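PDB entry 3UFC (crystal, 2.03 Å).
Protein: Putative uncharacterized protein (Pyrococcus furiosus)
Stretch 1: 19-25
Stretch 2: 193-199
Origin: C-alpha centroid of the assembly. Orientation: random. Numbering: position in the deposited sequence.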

# COMPACT_ATOMS: atom_id res chain seq x y z
N PRO A 19 12.03 -13.47 0.84
CA PRO A 19 12.23 -12.82 2.14
C PRO A 19 10.96 -12.07 2.54
O PRO A 19 10.15 -11.72 1.67
N PHE A 20 10.77 -11.83 3.83
CA PHE A 20 9.58 -11.12 4.29
C PHE A 20 9.62 -9.62 3.95
O PHE A 20 8.59 -9.04 3.60
N ASN A 21 10.80 -9.02 4.07
CA ASN A 21 10.98 -7.58 3.85
C ASN A 21 11.39 -7.15 2.45
O ASN A 21 12.50 -6.65 2.25
N TYR A 22 10.49 -7.30 1.48
CA TYR A 22 10.80 -6.95 0.10
C TYR A 22 10.25 -5.61 -0.38
O TYR A 22 10.45 -5.23 -1.53
N ASN A 23 9.57 -4.88 0.50
CA ASN A 23 8.97 -3.61 0.10
C ASN A 23 9.83 -2.64 -0.70
O ASN A 23 9.43 -2.22 -1.78
N TYR A 24 10.99 -2.27 -0.19
CA TYR A 24 11.82 -1.31 -0.92
C TYR A 24 12.29 -1.83 -2.27
O TYR A 24 12.37 -1.08 -3.24
N GLU A 25 12.62 -3.12 -2.33
CA GLU A 25 13.08 -3.73 -3.57
C GLU A 25 11.96 -3.74 -4.62
O GLU A 25 12.18 -3.44 -5.79
N THR A 193 2.02 -5.53 12.70
CA THR A 193 3.00 -6.06 11.77
C THR A 193 4.28 -5.24 11.86
O THR A 193 4.26 -4.08 12.28
N ARG A 194 5.39 -5.84 11.45
CA ARG A 194 6.68 -5.18 11.49
C ARG A 194 7.43 -5.56 10.22
O ARG A 194 7.61 -6.74 9.93
N LEU A 195 7.87 -4.57 9.47
CA LEU A 195 8.57 -4.82 8.22
C LEU A 195 9.76 -3.90 8.04
O LEU A 195 9.70 -2.71 8.35
N ILE A 196 10.85 -4.45 7.53
CA ILE A 196 12.03 -3.64 7.27
C ILE A 196 11.83 -3.03 5.89
O ILE A 196 11.62 -3.74 4.91
N VAL A 197 11.87 -1.70 5.82
CA VAL A 197 11.71 -1.00 4.56
C VAL A 197 13.04 -0.32 4.30
O VAL A 197 13.35 0.71 4.91
N LYS A 198 13.82 -0.91 3.41
CA LYS A 198 15.14 -0.42 3.06
C LYS A 198 16.11 -0.65 4.22
O LYS A 198 16.81 -1.66 4.27
N ASP A 199 16.15 0.28 5.17
CA ASP A 199 17.07 0.16 6.30
C ASP A 199 16.43 0.35 7.67
O ASP A 199 17.13 0.30 8.69

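A single water molecule does much of the work of joining these two stretches, making four hydrogen bonds, all to backbone atoms and two on each side. Water 1 donates to Asn21 O at 3.3 Å and to Ile196 O at 2.9 Å, and it accepts from Tyr24 N and from Lys198 N, each nitrogen lying 3.0 Å from the water oxygen. Two donors and two acceptors satisfy a water completely. No backbone-to-backbone hydrogen bond crosses the contact; the water fills that role where the strand 193-197 ends and the helix beginning at Asn23 starts.

The one direct hydrogen bond between the stretches comes from a side chain. Asn21 points its CA-to-CB bond toward the strand, and with chi1 in the m well (-46°) and chi2 at -69° its carbonyl oxygen reaches the strand backbone. Ile196 N donates to Asn21 OD1 at 2.8 Å, with an almost straight N-H...O angle of 176°. Asparagine suits the position because its short amide can offer a strand NH the kind of carbonyl acceptor that a neighbouring strand would supply. The same oxygen also accepts from water 2, which lies 3.0 Å from Asn21 OD1 and donates as well to Arg194 O at 2.7 Å. Thus the amide holds one strand NH directly and is linked to a strand carbonyl through water. Its carbon atoms pack too: Asn21 CG lies 3.6 Å from Ile196 CB, a branched carbon that adds apolar bulk beside the polar bond. The Ile196 side chain is m, t, and its CA-to-CB bond runs sideways to the contact.

Leu195, buried and also m, t, lies alongside the first stretch. Its CD1 comes within 3.8 Å of Asn23 OD1, while its CD2 is 4.0 Å from Phe20 O and 3.9 Å from Asn21 OD1. A flexible, branched aliphatic chain can fill the space beside these oxygens without asking for a hydrogen bond. Asn23 points toward the strand in the m rotamer, yet both polar atoms of its amide find their partners elsewhere in the structure, so its role here is packing. Its CB also meets Val197 CG2 at 4.5 Å, a looser approach by a compact, buried valine in the t rotamer.

At the far end, Tyr24 points toward the second stretch with chi1 t (-167°). Its CB lies 3.6 Å from Lys198 N, and its ring receives Lys198 over one face: Lys198 CB sits 4.0 Å from the ring centroid, 22° off the normal, in a CH-pi contact. Lysine serves well here because its methylene next to the backbone can rest on the aromatic ring while the fully extended chain, t at all four chi angles, carries its charged amine onward. The Phe20 side chain contributes little, since its end leads away; Tyr22, in the p rotamer, has its CA-to-CB bond directed away and takes no part in the contact.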

# COMPACT_ATOMS: atom_id res chain seq x y z
CB PRO A 19 13.41 -11.89 1.88
CG PRO A 19 13.25 -11.54 0.43
CD PRO A 19 12.90 -12.88 -0.19
CB PHE A 20 9.41 -11.20 5.82
CG PHE A 20 9.42 -12.58 6.39
CD1 PHE A 20 10.59 -13.12 6.92
CD2 PHE A 20 8.25 -13.33 6.47
CE1 PHE A 20 10.60 -14.36 7.55
CE2 PHE A 20 8.24 -14.58 7.09
CZ PHE A 20 9.41 -15.10 7.63
CB ASN A 21 12.01 -7.07 4.86
CG ASN A 21 11.74 -7.58 6.27
OD1 ASN A 21 10.77 -7.19 6.91
ND2 ASN A 21 12.60 -8.47 6.75
CB TYR A 22 10.26 -8.06 -0.82
CG TYR A 22 8.79 -8.33 -0.60
CD1 TYR A 22 7.81 -7.44 -1.07
CD2 TYR A 22 8.37 -9.44 0.12
CE1 TYR A 22 6.46 -7.66 -0.80
CE2 TYR A 22 7.03 -9.67 0.39
CZ TYR A 22 6.07 -8.77 -0.07
OH TYR A 22 4.75 -8.99 0.22
CB ASN A 23 8.38 -2.89 1.31
CG ASN A 23 7.08 -3.50 1.76
OD1 ASN A 23 7.06 -4.57 2.36
ND2 ASN A 23 5.97 -2.84 1.44
CB TYR A 24 13.03 -0.88 -0.09
CG TYR A 24 13.73 0.32 -0.67
CD1 TYR A 24 13.10 1.57 -0.69
CD2 TYR A 24 15.00 0.22 -1.21
CE1 TYR A 24 13.73 2.68 -1.24
CE2 TYR A 24 15.64 1.33 -1.77
CZ TYR A 24 15.00 2.56 -1.77
OH TYR A 24 15.63 3.66 -2.31
CB GLU A 25 13.57 -5.16 -3.32
CG GLU A 25 14.21 -5.80 -4.55
CD GLU A 25 14.76 -7.19 -4.28
OE1 GLU A 25 15.42 -7.74 -5.19
OE2 GLU A 25 14.52 -7.74 -3.18
CB THR A 193 2.48 -6.02 10.32
OG1 THR A 193 3.35 -6.80 9.48
CG2 THR A 193 2.45 -4.59 9.80
CB ARG A 194 7.47 -5.63 12.72
CG ARG A 194 8.78 -4.90 12.91
CD ARG A 194 9.53 -5.39 14.14
NE ARG A 194 9.98 -6.77 14.00
CZ ARG A 194 10.80 -7.37 14.87
NH1 ARG A 194 11.24 -6.71 15.93
NH2 ARG A 194 11.17 -8.63 14.67
CB LEU A 195 7.62 -4.62 7.03
CG LEU A 195 6.41 -5.55 6.91
CD1 LEU A 195 5.50 -5.05 5.80
CD2 LEU A 195 6.89 -6.98 6.63
CB ILE A 196 13.32 -4.48 7.26
CG1 ILE A 196 13.68 -4.88 8.69
CG2 ILE A 196 14.45 -3.70 6.59
CD1 ILE A 196 14.90 -5.77 8.79
CB VAL A 197 10.59 0.05 4.64
CG1 VAL A 197 10.44 0.75 3.29
CG2 VAL A 197 9.28 -0.63 5.04
CB LYS A 198 15.11 1.07 2.70
CG LYS A 198 16.47 1.58 2.24
CD LYS A 198 16.47 3.07 1.95
CE LYS A 198 17.83 3.52 1.43
NZ LYS A 198 17.87 4.98 1.19
CB ASP A 199 18.20 1.18 6.12
CG ASP A 199 17.68 2.58 5.89
OD1 ASP A 199 18.46 3.44 5.41
OD2 ASP A 199 16.50 2.84 6.19
O HOH W 1 12.50 -3.36 2.18
O HOH W 2 10.06 -7.97 9.74